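Local coordinates for protein multicopper oxidase (Pseudomonas thermotolerans, PDB 6VOW) that probably oxidises phenolic, lignin-related substrates at a copper site and passes the electrons on to dioxygen, as laccases do, at residues E50-H55 / W174-Q179; S161-E166 / G216-L221; V272-A277 / L293-S298; A368-G373 / V425-D430; S402-I407 / K419-R424. All coordinates share one frame; numbering follows the deposited sequence.

Contact 1 (E50-H55 / W174-Q179); sequences ELVPGH and WHVDEQ
Asp-177, whose carbonyl O lies 3.8 Å from Val-52 CG2, has its OD1 gripped by two backbone N-H groups. One is that of Gln-179, with N 2.9 Å from OD1 of Asp-177, coming from above the carboxylate plane. The other is that of Ala-181. The first bond closes an Asx turn and fixes the loop that faces 50-55. Across the contact, His-55 and Gln-179 lie side by side and point the same way. Gln-179 CB sits over a face of the His-55 ring, 3.6 Å from its centroid, in a CH-pi contact. Gln-179 O comes close to His-55 ND1, but the angle is too poor for a hydrogen bond. An alanine at His-55 would probably leave Gln-179 CB and CG without the ring they pack on and open a gap between the loops. Val-52 CG1 touches Glu-178 O at 3.1 Å, and its CG2 meets Val-176 CG2. Deeper in, Leu-51 crosses Trp-174 at about a right angle. Leu-51 CD1 stands anti to CA (chi2 169°), over the indole face, 3.8 Å from the centroid of the Trp-174 five-membered ring. The 50-55 loop has its own brace. Val-52 to His-55 form a type II turn, and Gly-54 N donates to Glu-50 OE2 at 3.1 Å. The contact joins the loop between strands 37-49 and 57-62 of the first cupredoxin-like domain to the loop leaving strand 165-174 of the second. No hydrogen bond crosses it. Each loop is shaped by its own polar bonds, and the two meet mainly by apolar and CH-pi contacts.

Contact 2 (S161-E166 / G216-L221); sequences SGFRHE and GQVVRL
Glu-166 and Arg-220 form a parallel beta bridge between strands 165-174 and 218-225, neighbours in the six-stranded sheet of the middle cupredoxin-like domain. Arg-220 N donates to His-165 O at 3.0 Å in a nearly straight bond (178°). Arg-220 also bonds the backbone of Leu-167, so it reaches the residues on both sides of Glu-166. His-165 NE2 donates to Gln-217 OE1 at 2.9 Å. It meets a lone pair in the amide plane. An alanine at Gln-217 would leave His-165 NE2 without this acceptor and would probably set the ring free to turn. Water links the backbones nearby, taking a bond from Arg-164 N and giving one to Val-218 O. The Phe-163 and Arg-220 side chains cross at about a right angle. Arg-220 CB is over the Phe-163 face, 3.8 Å from the ring centroid. Val-218 CG1 touches Phe-163 CE1, also at 3.8 Å. Arg-220 CG is anti to the backbone N (chi1 174°), and the chain runs extended to NE. The guanidinium forms salt bridges with Glu-157 and Asp-269, while Glu-166 pairs with Arg-222 and Arg-72. With its aliphatic part against the ring and two acids at the guanidinium, the buried charge is likely to be held and compensated.

Contact 3 (V272-A277 / L293-S298); sequences VRVPEA and LKSVAS
Ser-295 carries most of this contact, with its side chain aimed at the bend formed by Val-274, Pro-275 and Glu-276. Its OG is anti to the backbone N (chi1 -179°) and points at carbonyl oxygens of the bend. OG donates to Pro-275 O, but the modelled length of 2.4 Å between Ser-295 OG and that oxygen is very short and doubtful as a measure of the bond. Glu-276 O is also near, 3.1 Å from Ser-295 OG. The serine is buried. Val-274 CG1 comes within 3.6 Å of Ser-295 CB. Pro-275 CD approaches Ser-295 CB at 4.0 Å. The backbone O of Ser-295 faces Ala-277 CA at 3.6 Å, a CA-H...O contact. Val-296 points away from 272-277 and touches Glu-212 of strand 210-214. Ala-297 comes next, just past the strand. Ala-297 CB meets Ala-277 CB at 4.1 Å, a small apolar touch near the surface. The partners come from different sheets of the middle domain. Strand 267-273 belongs to the six-stranded sheet and strand 288-296 to the five-stranded one. Segment 272-277 leaves the first and leads to strand 280-285 in the second. A connection of this kind, closing one end between two facing sheets, belongs to the Greek-key beta sandwich of cupredoxin domains.

Contact 4 (A368-G373 / V425-D430); sequences ATLKKG and VALVAD
Leu-370 and Leu-427 approach with their side chains crossed obliquely, and their CD1 atoms meet at 3.9 Å. Leu-427 holds CG between the backbone N and the carbonyl carbon (chi1 54°), the crowded position. Its CB does not point straight at the other segment, but CD1 of Leu-427 still reaches Leu-370. Ala-429 packs beside them. Ala-429 CB points toward 368-373 and touches Leu-370 CB at 3.8 Å. Ala-429 CB also lies 3.5 Å from Lys-371 O, so the methyl is met by both a side chain and a backbone carbonyl. Tyr-376 touches Leu-370 and Ala-429, and Phe-378 and Phe-397 lie against Leu-427. The leucines pack between the two sheets of the C-terminal cupredoxin-like domain. Strand 368-370 is at the edge of one sheet, beside 450-455, and strand 422-428 is in the other. The backbones of 370-373 and 427-430 run 71° apart. Further along, the backbones join directly. Gly-373 N donates to Ala-429 O at 2.7 Å, from above the carbonyl plane. Ala-429 O also has Lys-372 CA 3.3 Å away, in a CA-H...O contact. Gly-373 has a positive phi of 83°, which favours glycine. Ala-429 is the centre of an inverse gamma turn, which bends the chain there. The aliphatic part of Lys-372 passes Ala-429 O, with Lys-372 CG 4.0 Å from that oxygen.

Contact 5 (S402-I407 / K419-R424); sequences SDRREI and KNETAR
Glu-421 lays its aliphatic part against Arg-404, and the two side chains run past each other antiparallel. Arg-404 CG is 3.5 Å from Glu-421 CG. Glu-421 CG is anti to the backbone N (chi1 176°), and the chain runs extended to the carboxylate. There OE1 lies at the edge of the Arg-405 guanidinium, in its plane. The salt bridge is long, with Arg-405 NE 3.8 Å from Glu-421 OE1. Closer partners hold the acid: Gly-418 N at OE1 and the hydroxyl of Tyr-415 at OE2. Ser-402 OG is modelled too near Glu-421 OE2, so its exact place is doubtful. Strands 397-402 and 422-428 are antiparallel neighbours in a sheet of the C-terminal cupredoxin-like domain. Ser-402 and Ala-423 form a non-hydrogen-bonded pair with CA atoms 4.1 Å apart, where strand 397-402 ends. Asp-403 then bonds Thr-422 twice. Asp-403 N donates to Thr-422 O at 2.8 Å. In return, Thr-422 N donates to Asp-403 OD2 at 2.7 Å, from above the carboxylate plane. That bond is bent, 131° at the hydrogen. The guanidinium of Arg-404 turns a face to Asn-420 O, with Arg-404 NH1 3.2 Å from that oxygen but poorly angled for a hydrogen bond.

In contacts 2 and 4 four of the eight touching residues are buried, whereas contacts 3 and 5 have more exposed residues than buried ones. Contacts 2 and 3 touch and share the six-stranded sheet of the middle domain. Contact 2 pairs strands with backbone and charged groups, while contact 3 links that sheet to the facing one through a serine. Contacts 4 and 5 both use strand 422-428, and contact 5 is nested inside the loop closed by contact 4. Contact 4 joins two sheets through leucines. Contact 5 is largely polar. No other contact has its centre within about 31 Å of that of contact 1. It alone links two domains, with no hydrogen bond across.

Contact 1 (E50-H55 / W174-Q179)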
# COMPACT_ATOMS: atom_id res chain seq x y z
N GLU A 50 -23.72 -3.20 -1.07
CA GLU A 50 -24.61 -2.97 0.10
C GLU A 50 -23.62 -2.92 1.17
O GLU A 50 -23.33 -3.95 1.76
CB GLU A 50 -25.61 -4.15 0.33
CG GLU A 50 -26.92 -3.85 1.10
CD GLU A 50 -27.82 -5.09 1.29
OE1 GLU A 50 -27.58 -6.18 0.66
OE2 GLU A 50 -28.76 -4.97 2.10
N LEU A 51 -23.01 -1.77 1.35
CA LEU A 51 -22.10 -1.58 2.49
C LEU A 51 -22.84 -1.19 3.73
O LEU A 51 -22.46 -1.55 4.83
CB LEU A 51 -21.14 -0.45 2.21
CG LEU A 51 -19.86 -0.70 1.45
CD1 LEU A 51 -19.32 0.66 1.13
CD2 LEU A 51 -18.88 -1.44 2.29
N VAL A 52 -23.87 -0.37 3.53
CA VAL A 52 -24.74 -0.02 4.59
C VAL A 52 -25.95 -0.86 4.30
O VAL A 52 -26.54 -0.69 3.22
CB VAL A 52 -25.05 1.48 4.56
CG1 VAL A 52 -26.14 1.84 5.54
CG2 VAL A 52 -23.80 2.26 4.93
N PRO A 53 -26.30 -1.82 5.22
CA PRO A 53 -27.50 -2.61 5.00
C PRO A 53 -28.62 -1.73 4.44
O PRO A 53 -28.74 -0.53 4.81
CB PRO A 53 -27.82 -3.17 6.40
CG PRO A 53 -26.46 -3.45 6.95
CD PRO A 53 -25.58 -2.32 6.41
N GLY A 54 -29.35 -2.30 3.47
CA GLY A 54 -30.56 -1.70 2.95
C GLY A 54 -30.36 -0.56 1.98
O GLY A 54 -31.31 0.11 1.64
N HIS A 55 -29.13 -0.37 1.53
CA HIS A 55 -28.71 0.81 0.74
C HIS A 55 -27.62 0.45 -0.25
O HIS A 55 -26.74 -0.38 0.02
CB HIS A 55 -28.11 1.90 1.61
CG HIS A 55 -29.12 2.68 2.38
ND1 HIS A 55 -29.79 3.76 1.84
CD2 HIS A 55 -29.55 2.56 3.66
CE1 HIS A 55 -30.60 4.26 2.75
NE2 HIS A 55 -30.46 3.56 3.87
N TRP A 174 -14.46 3.62 4.08
CA TRP A 174 -15.25 4.11 3.01
C TRP A 174 -15.92 5.40 3.37
O TRP A 174 -16.63 5.46 4.38
CB TRP A 174 -16.34 3.13 2.70
CG TRP A 174 -15.89 1.86 2.07
CD1 TRP A 174 -15.55 0.68 2.69
CD2 TRP A 174 -15.81 1.61 0.68
NE1 TRP A 174 -15.24 -0.25 1.77
CE2 TRP A 174 -15.40 0.29 0.52
CE3 TRP A 174 -16.03 2.40 -0.47
CZ2 TRP A 174 -15.23 -0.28 -0.73
CZ3 TRP A 174 -15.82 1.83 -1.70
CH2 TRP A 174 -15.42 0.50 -1.83
N HIS A 175 -15.80 6.36 2.47
CA HIS A 175 -16.48 7.63 2.54
C HIS A 175 -17.90 7.43 2.07
O HIS A 175 -18.26 7.86 1.02
CB HIS A 175 -15.86 8.63 1.58
CG HIS A 175 -14.41 8.86 1.76
ND1 HIS A 175 -13.46 7.91 1.48
CD2 HIS A 175 -13.75 9.96 2.13
CE1 HIS A 175 -12.26 8.40 1.75
NE2 HIS A 175 -12.41 9.63 2.16
N VAL A 176 -18.72 6.79 2.88
CA VAL A 176 -20.13 6.71 2.60
C VAL A 176 -20.85 7.17 3.86
O VAL A 176 -20.35 6.95 4.96
CB VAL A 176 -20.54 5.29 2.14
CG1 VAL A 176 -19.68 4.86 0.99
CG2 VAL A 176 -20.47 4.27 3.24
N ASP A 177 -21.99 7.85 3.70
CA ASP A 177 -22.76 8.31 4.87
C ASP A 177 -23.53 7.14 5.45
O ASP A 177 -23.31 6.02 5.10
CB ASP A 177 -23.65 9.53 4.54
CG ASP A 177 -24.76 9.21 3.50
OD1 ASP A 177 -24.90 8.04 3.11
OD2 ASP A 177 -25.52 10.13 3.08
N GLU A 178 -24.45 7.40 6.35
CA GLU A 178 -25.33 6.41 6.88
C GLU A 178 -26.36 5.76 5.92
O GLU A 178 -26.99 4.76 6.32
CB GLU A 178 -26.04 6.95 8.16
CG GLU A 178 -25.20 6.85 9.45
CD GLU A 178 -24.49 8.13 9.87
OE1 GLU A 178 -24.18 8.99 9.00
OE2 GLU A 178 -24.23 8.24 11.10
N GLN A 179 -26.54 6.26 4.68
CA GLN A 179 -27.51 5.68 3.69
C GLN A 179 -26.82 5.12 2.40
O GLN A 179 -27.41 4.93 1.29
CB GLN A 179 -28.61 6.71 3.39
CG GLN A 179 -29.57 6.89 4.59
CD GLN A 179 -29.08 7.92 5.62
OE1 GLN A 179 -28.79 9.07 5.30
NE2 GLN A 179 -29.01 7.51 6.86

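Contact 2 (S161-E166 / G216-L221)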
# COMPACT_ATOMS: atom_id res chain seq x y z
N SER A 161 7.68 -20.55 2.29
CA SER A 161 7.89 -20.06 3.63
C SER A 161 7.40 -21.23 4.44
O SER A 161 6.52 -22.00 4.00
CB SER A 161 7.03 -18.82 3.91
OG SER A 161 5.68 -19.23 4.01
N GLY A 162 7.89 -21.36 5.62
CA GLY A 162 7.22 -22.30 6.49
C GLY A 162 5.80 -21.93 6.90
O GLY A 162 5.30 -22.53 7.80
N PHE A 163 5.10 -20.96 6.32
CA PHE A 163 3.72 -20.74 6.77
C PHE A 163 2.77 -21.75 6.22
O PHE A 163 2.68 -21.95 5.03
CB PHE A 163 3.23 -19.34 6.46
CG PHE A 163 3.85 -18.28 7.31
CD1 PHE A 163 3.40 -18.04 8.58
CD2 PHE A 163 4.89 -17.49 6.81
CE1 PHE A 163 3.97 -17.07 9.36
CE2 PHE A 163 5.41 -16.52 7.60
CZ PHE A 163 4.90 -16.28 8.87
N ARG A 164 1.99 -22.33 7.12
CA ARG A 164 0.97 -23.31 6.76
C ARG A 164 -0.35 -22.66 6.35
O ARG A 164 -1.17 -23.27 5.71
CB ARG A 164 0.71 -24.31 7.93
CG ARG A 164 1.98 -24.79 8.60
CD ARG A 164 1.97 -26.27 8.93
NE ARG A 164 3.24 -26.87 8.50
CZ ARG A 164 3.50 -27.41 7.29
NH1 ARG A 164 2.55 -27.48 6.33
NH2 ARG A 164 4.72 -27.89 7.03
N HIS A 165 -0.59 -21.44 6.79
CA HIS A 165 -1.89 -20.80 6.64
C HIS A 165 -1.59 -19.34 6.47
O HIS A 165 -0.60 -18.82 6.98
CB HIS A 165 -2.76 -20.95 7.89
CG HIS A 165 -3.02 -22.37 8.20
ND1 HIS A 165 -4.04 -23.09 7.62
CD2 HIS A 165 -2.26 -23.25 8.90
CE1 HIS A 165 -3.97 -24.34 8.06
NE2 HIS A 165 -2.89 -24.47 8.82
N GLU A 166 -2.46 -18.71 5.72
CA GLU A 166 -2.38 -17.28 5.49
C GLU A 166 -3.75 -16.79 5.30
O GLU A 166 -4.62 -17.55 4.97
CB GLU A 166 -1.49 -16.92 4.29
CG GLU A 166 -1.97 -17.35 2.92
CD GLU A 166 -1.33 -16.55 1.81
OE1 GLU A 166 -0.12 -16.76 1.52
OE2 GLU A 166 -2.05 -15.68 1.29
N GLY A 216 -4.10 -23.31 17.50
CA GLY A 216 -2.81 -23.78 17.68
C GLY A 216 -1.92 -23.38 16.54
O GLY A 216 -0.71 -23.34 16.73
N GLN A 217 -2.46 -23.03 15.37
CA GLN A 217 -1.58 -22.91 14.18
C GLN A 217 -0.92 -21.50 14.12
O GLN A 217 -1.44 -20.55 14.73
CB GLN A 217 -2.42 -23.25 12.95
CG GLN A 217 -1.70 -24.02 11.85
CD GLN A 217 -1.80 -25.50 11.96
OE1 GLN A 217 -2.15 -26.20 10.99
NE2 GLN A 217 -1.47 -26.00 13.12
N VAL A 218 0.23 -21.33 13.46
CA VAL A 218 0.72 -19.97 13.15
C VAL A 218 0.21 -19.50 11.77
O VAL A 218 0.36 -20.16 10.77
CB VAL A 218 2.26 -19.86 13.26
CG1 VAL A 218 2.80 -18.56 12.71
CG2 VAL A 218 2.71 -19.97 14.71
N VAL A 219 -0.43 -18.34 11.73
CA VAL A 219 -1.09 -17.90 10.55
C VAL A 219 -0.46 -16.63 10.14
O VAL A 219 -0.25 -15.81 10.94
CB VAL A 219 -2.58 -17.63 10.75
CG1 VAL A 219 -3.14 -17.04 9.46
CG2 VAL A 219 -3.31 -18.93 11.15
N ARG A 220 -0.16 -16.49 8.87
CA ARG A 220 0.36 -15.26 8.30
C ARG A 220 -0.80 -14.42 7.84
O ARG A 220 -1.51 -14.78 6.88
CB ARG A 220 1.14 -15.64 7.10
CG ARG A 220 1.64 -14.48 6.32
CD ARG A 220 2.29 -15.04 5.10
NE ARG A 220 3.20 -14.09 4.51
CZ ARG A 220 4.12 -14.44 3.63
NH1 ARG A 220 4.26 -15.74 3.33
NH2 ARG A 220 4.93 -13.52 3.09
N LEU A 221 -1.03 -13.32 8.54
CA LEU A 221 -2.09 -12.38 8.21
C LEU A 221 -1.46 -11.34 7.37
O LEU A 221 -0.52 -10.64 7.79
CB LEU A 221 -2.66 -11.70 9.48
CG LEU A 221 -3.26 -12.54 10.56
CD1 LEU A 221 -3.81 -11.63 11.65
CD2 LEU A 221 -4.35 -13.35 9.93
O HOH W 1 2.51 -18.01 3.39
O HOH W 2 2.24 -21.80 9.83

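Contact 3 (V272-A277 / L293-S298)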
# COMPACT_ATOMS: atom_id res chain seq x y z
N VAL A 272 0.48 -14.78 13.54
CA VAL A 272 -0.29 -14.83 14.76
C VAL A 272 -0.36 -16.30 15.23
O VAL A 272 -0.73 -17.19 14.45
CB VAL A 272 -1.72 -14.30 14.50
CG1 VAL A 272 -2.63 -14.49 15.70
CG2 VAL A 272 -1.65 -12.81 14.21
N ARG A 273 -0.04 -16.54 16.48
CA ARG A 273 -0.38 -17.83 17.07
C ARG A 273 -1.81 -17.77 17.44
O ARG A 273 -2.22 -16.97 18.29
CB ARG A 273 0.41 -18.14 18.30
CG ARG A 273 -0.04 -19.50 18.99
CD ARG A 273 0.36 -20.66 18.14
NE ARG A 273 1.81 -20.71 18.07
CZ ARG A 273 2.52 -21.71 17.54
NH1 ARG A 273 1.96 -22.84 17.00
NH2 ARG A 273 3.83 -21.57 17.54
N VAL A 274 -2.57 -18.63 16.78
CA VAL A 274 -3.98 -18.70 17.00
C VAL A 274 -4.16 -19.45 18.31
O VAL A 274 -3.64 -20.56 18.49
CB VAL A 274 -4.68 -19.42 15.85
CG1 VAL A 274 -6.16 -19.52 16.10
CG2 VAL A 274 -4.45 -18.72 14.53
N PRO A 275 -4.93 -18.86 19.24
CA PRO A 275 -5.08 -19.48 20.51
C PRO A 275 -5.95 -20.69 20.38
O PRO A 275 -6.41 -21.01 19.31
CB PRO A 275 -5.73 -18.39 21.37
CG PRO A 275 -6.29 -17.39 20.43
CD PRO A 275 -5.92 -17.80 19.05
N GLU A 276 -6.08 -21.39 21.48
CA GLU A 276 -6.90 -22.58 21.57
C GLU A 276 -8.29 -22.30 21.08
O GLU A 276 -8.72 -21.16 21.12
CB GLU A 276 -6.91 -23.10 23.01
CG GLU A 276 -7.23 -22.11 24.13
CD GLU A 276 -7.37 -22.81 25.48
OE1 GLU A 276 -6.57 -22.53 26.42
OE2 GLU A 276 -8.28 -23.67 25.59
N ALA A 277 -8.96 -23.34 20.58
CA ALA A 277 -10.28 -23.27 19.93
C ALA A 277 -11.38 -22.55 20.70
O ALA A 277 -11.34 -22.48 21.94
CB ALA A 277 -10.76 -24.67 19.62
N LEU A 293 -10.92 -12.51 15.08
CA LEU A 293 -10.27 -13.74 14.68
C LEU A 293 -10.72 -14.78 15.65
O LEU A 293 -10.34 -14.71 16.81
CB LEU A 293 -8.76 -13.60 14.80
CG LEU A 293 -8.16 -12.47 14.00
CD1 LEU A 293 -6.67 -12.61 14.21
CD2 LEU A 293 -8.50 -12.51 12.54
N LYS A 294 -11.57 -15.67 15.18
CA LYS A 294 -12.12 -16.76 15.96
C LYS A 294 -11.26 -17.93 15.70
O LYS A 294 -11.15 -18.36 14.56
CB LYS A 294 -13.57 -17.09 15.56
CG LYS A 294 -14.23 -18.17 16.41
CD LYS A 294 -15.78 -18.15 16.34
CE LYS A 294 -16.35 -19.07 15.24
NZ LYS A 294 -17.59 -18.54 14.58
N SER A 295 -10.64 -18.43 16.76
CA SER A 295 -9.87 -19.64 16.71
C SER A 295 -10.82 -20.80 16.55
O SER A 295 -11.63 -21.06 17.43
CB SER A 295 -9.17 -19.83 18.04
OG SER A 295 -8.41 -21.02 18.00
N VAL A 296 -10.70 -21.52 15.44
CA VAL A 296 -11.54 -22.69 15.15
C VAL A 296 -10.74 -23.99 15.42
O VAL A 296 -9.51 -23.98 15.36
CB VAL A 296 -12.04 -22.59 13.70
CG1 VAL A 296 -13.14 -23.60 13.39
CG2 VAL A 296 -12.57 -21.19 13.48
N ALA A 297 -11.43 -25.09 15.73
CA ALA A 297 -10.74 -26.36 16.06
C ALA A 297 -10.07 -26.95 14.84
O ALA A 297 -10.71 -27.17 13.82
CB ALA A 297 -11.69 -27.38 16.68
N SER A 298 -8.77 -27.14 14.94
CA SER A 298 -7.98 -27.92 13.96
C SER A 298 -7.50 -29.21 14.63
O SER A 298 -7.27 -29.28 15.85
CB SER A 298 -6.77 -27.10 13.50
OG SER A 298 -6.04 -27.74 12.47

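Contact 4 (A368-G373 / V425-D430)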
# COMPACT_ATOMS: atom_id res chain seq x y z
N ALA A 368 14.04 16.21 -8.55
CA ALA A 368 15.44 15.76 -8.63
C ALA A 368 15.70 14.75 -9.74
O ALA A 368 14.77 14.05 -10.23
CB ALA A 368 15.90 15.17 -7.30
N THR A 369 16.99 14.66 -10.07
CA THR A 369 17.51 13.88 -11.18
C THR A 369 18.68 13.02 -10.65
O THR A 369 19.77 13.54 -10.39
CB THR A 369 17.91 14.82 -12.33
OG1 THR A 369 16.76 15.58 -12.68
CG2 THR A 369 18.35 14.08 -13.57
N LEU A 370 18.41 11.72 -10.45
CA LEU A 370 19.37 10.77 -9.91
C LEU A 370 20.09 10.05 -11.04
O LEU A 370 19.52 9.78 -12.08
CB LEU A 370 18.67 9.71 -9.05
CG LEU A 370 17.79 10.22 -7.92
CD1 LEU A 370 17.18 9.06 -7.21
CD2 LEU A 370 18.52 11.13 -6.92
N LYS A 371 21.35 9.74 -10.80
CA LYS A 371 22.14 8.93 -11.73
C LYS A 371 21.83 7.44 -11.54
O LYS A 371 21.79 6.97 -10.41
CB LYS A 371 23.62 9.23 -11.53
CG LYS A 371 24.00 10.61 -12.04
CD LYS A 371 25.34 11.13 -11.52
CE LYS A 371 25.41 12.66 -11.54
NZ LYS A 371 26.81 13.16 -11.74
N LYS A 372 21.63 6.71 -12.64
CA LYS A 372 21.30 5.30 -12.59
C LYS A 372 22.42 4.55 -11.92
O LYS A 372 23.59 4.76 -12.24
CB LYS A 372 20.98 4.74 -14.00
CG LYS A 372 20.44 3.30 -14.06
CD LYS A 372 20.29 2.76 -15.50
CE LYS A 372 20.53 1.25 -15.65
NZ LYS A 372 19.30 0.38 -15.58
N GLY A 373 22.08 3.74 -10.92
CA GLY A 373 23.10 3.02 -10.14
C GLY A 373 23.69 3.87 -9.04
O GLY A 373 24.47 3.39 -8.27
N VAL A 425 16.47 8.19 4.83
CA VAL A 425 16.03 7.10 4.02
C VAL A 425 17.08 6.98 2.88
O VAL A 425 17.56 8.00 2.38
CB VAL A 425 14.59 7.45 3.55
CG1 VAL A 425 14.33 7.15 2.10
CG2 VAL A 425 13.56 6.75 4.37
N ALA A 426 17.42 5.76 2.48
CA ALA A 426 18.44 5.53 1.49
C ALA A 426 18.05 4.48 0.43
O ALA A 426 17.39 3.50 0.71
CB ALA A 426 19.70 5.10 2.22
N LEU A 427 18.51 4.73 -0.80
CA LEU A 427 18.13 3.97 -1.95
C LEU A 427 19.26 3.88 -2.91
O LEU A 427 20.16 4.72 -2.89
CB LEU A 427 16.99 4.66 -2.69
CG LEU A 427 17.20 6.12 -3.09
CD1 LEU A 427 17.37 6.20 -4.56
CD2 LEU A 427 16.04 7.06 -2.72
N VAL A 428 19.20 2.85 -3.76
CA VAL A 428 19.94 2.78 -5.01
C VAL A 428 19.00 3.18 -6.12
O VAL A 428 17.89 2.71 -6.17
CB VAL A 428 20.51 1.37 -5.25
CG1 VAL A 428 21.35 1.31 -6.58
CG2 VAL A 428 21.30 0.93 -3.98
N ALA A 429 19.46 4.09 -7.00
CA ALA A 429 18.66 4.61 -8.10
C ALA A 429 18.80 3.60 -9.23
O ALA A 429 19.48 3.81 -10.21
CB ALA A 429 19.09 6.00 -8.47
N ASP A 430 18.05 2.53 -9.02
CA ASP A 430 18.16 1.21 -9.61
C ASP A 430 17.52 1.11 -10.98
O ASP A 430 17.90 0.31 -11.78
CB ASP A 430 17.30 0.28 -8.71
CG ASP A 430 17.97 -1.00 -8.36
OD1 ASP A 430 18.83 -1.51 -9.14
OD2 ASP A 430 17.61 -1.51 -7.25

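Contact 5 (S402-I407 / K419-R424)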
# COMPACT_ATOMS: atom_id res chain seq x y z
N SER A 402 15.33 8.14 12.35
CA SER A 402 14.35 9.24 12.49
C SER A 402 14.71 10.17 13.62
O SER A 402 15.46 9.79 14.48
CB SER A 402 12.97 8.69 12.68
OG SER A 402 12.07 9.74 12.81
N ASP A 403 14.21 11.40 13.57
CA ASP A 403 14.17 12.31 14.74
C ASP A 403 13.52 11.66 15.93
O ASP A 403 13.97 11.78 17.06
CB ASP A 403 13.23 13.49 14.46
CG ASP A 403 13.91 14.70 13.91
OD1 ASP A 403 15.14 14.86 14.13
OD2 ASP A 403 13.16 15.52 13.28
N ARG A 404 12.40 11.03 15.65
CA ARG A 404 11.44 10.75 16.66
C ARG A 404 11.61 9.31 17.07
O ARG A 404 11.92 9.00 18.23
CB ARG A 404 9.99 10.98 16.15
CG ARG A 404 9.78 12.17 15.21
CD ARG A 404 9.39 13.46 15.91
NE ARG A 404 10.51 14.23 16.43
CZ ARG A 404 10.48 15.54 16.70
NH1 ARG A 404 9.37 16.27 16.50
NH2 ARG A 404 11.57 16.12 17.19
N ARG A 405 11.42 8.43 16.09
CA ARG A 405 11.35 7.01 16.31
C ARG A 405 12.79 6.50 16.47
O ARG A 405 13.76 7.13 16.01
CB ARG A 405 10.61 6.34 15.13
CG ARG A 405 9.19 6.89 14.87
CD ARG A 405 8.27 6.02 13.95
NE ARG A 405 7.21 6.82 13.27
CZ ARG A 405 5.95 6.44 12.98
NH1 ARG A 405 5.48 5.22 13.26
NH2 ARG A 405 5.15 7.31 12.38
N GLU A 406 12.95 5.39 17.18
CA GLU A 406 14.18 4.63 17.04
C GLU A 406 13.88 3.74 15.84
O GLU A 406 12.78 3.22 15.77
CB GLU A 406 14.52 3.83 18.30
CG GLU A 406 15.92 3.24 18.29
CD GLU A 406 17.00 4.28 17.99
OE1 GLU A 406 17.25 5.14 18.88
OE2 GLU A 406 17.58 4.27 16.86
N ILE A 407 14.79 3.62 14.87
CA ILE A 407 14.57 2.77 13.68
C ILE A 407 15.43 1.50 13.67
O ILE A 407 16.63 1.57 13.85
CB ILE A 407 14.82 3.54 12.37
CG1 ILE A 407 13.83 4.72 12.26
CG2 ILE A 407 14.76 2.62 11.13
CD1 ILE A 407 12.41 4.35 11.91
N LYS A 419 4.53 13.79 12.47
CA LYS A 419 4.38 15.19 12.75
C LYS A 419 5.73 15.70 13.13
O LYS A 419 6.37 15.14 14.02
CB LYS A 419 3.49 15.35 13.96
CG LYS A 419 2.05 14.83 13.86
CD LYS A 419 1.32 15.25 15.14
CE LYS A 419 -0.10 14.76 15.32
NZ LYS A 419 -0.90 15.00 14.09
N ASN A 420 6.16 16.76 12.45
CA ASN A 420 7.48 17.35 12.65
C ASN A 420 8.62 16.36 12.65
O ASN A 420 9.62 16.59 13.28
CB ASN A 420 7.51 18.13 13.95
CG ASN A 420 6.94 19.53 13.82
OD1 ASN A 420 6.46 19.96 12.75
ND2 ASN A 420 6.96 20.24 14.95
N GLU A 421 8.49 15.25 11.96
CA GLU A 421 9.55 14.27 12.00
C GLU A 421 10.59 14.56 10.88
O GLU A 421 10.24 14.93 9.75
CB GLU A 421 8.96 12.86 11.87
CG GLU A 421 9.99 11.75 11.79
CD GLU A 421 9.42 10.34 11.68
OE1 GLU A 421 8.15 10.08 11.64
OE2 GLU A 421 10.31 9.45 11.65
N THR A 422 11.88 14.39 11.20
CA THR A 422 12.91 14.31 10.14
C THR A 422 13.47 12.89 10.08
O THR A 422 14.22 12.50 10.98
CB THR A 422 14.08 15.27 10.31
OG1 THR A 422 13.64 16.62 10.07
CG2 THR A 422 15.22 14.92 9.33
N ALA A 423 13.13 12.15 9.01
CA ALA A 423 13.66 10.79 8.77
C ALA A 423 14.67 10.69 7.57
O ALA A 423 14.65 11.45 6.57
CB ALA A 423 12.51 9.79 8.64
N ARG A 424 15.62 9.79 7.73
CA ARG A 424 16.63 9.60 6.73
C ARG A 424 16.40 8.21 6.14
O ARG A 424 16.13 7.23 6.84
CB ARG A 424 18.00 9.78 7.36
CG ARG A 424 18.28 11.23 7.68
CD ARG A 424 19.50 11.42 8.54
NE ARG A 424 20.73 11.06 7.84
CZ ARG A 424 21.44 9.95 8.04
NH1 ARG A 424 21.07 9.03 8.92
NH2 ARG A 424 22.56 9.77 7.34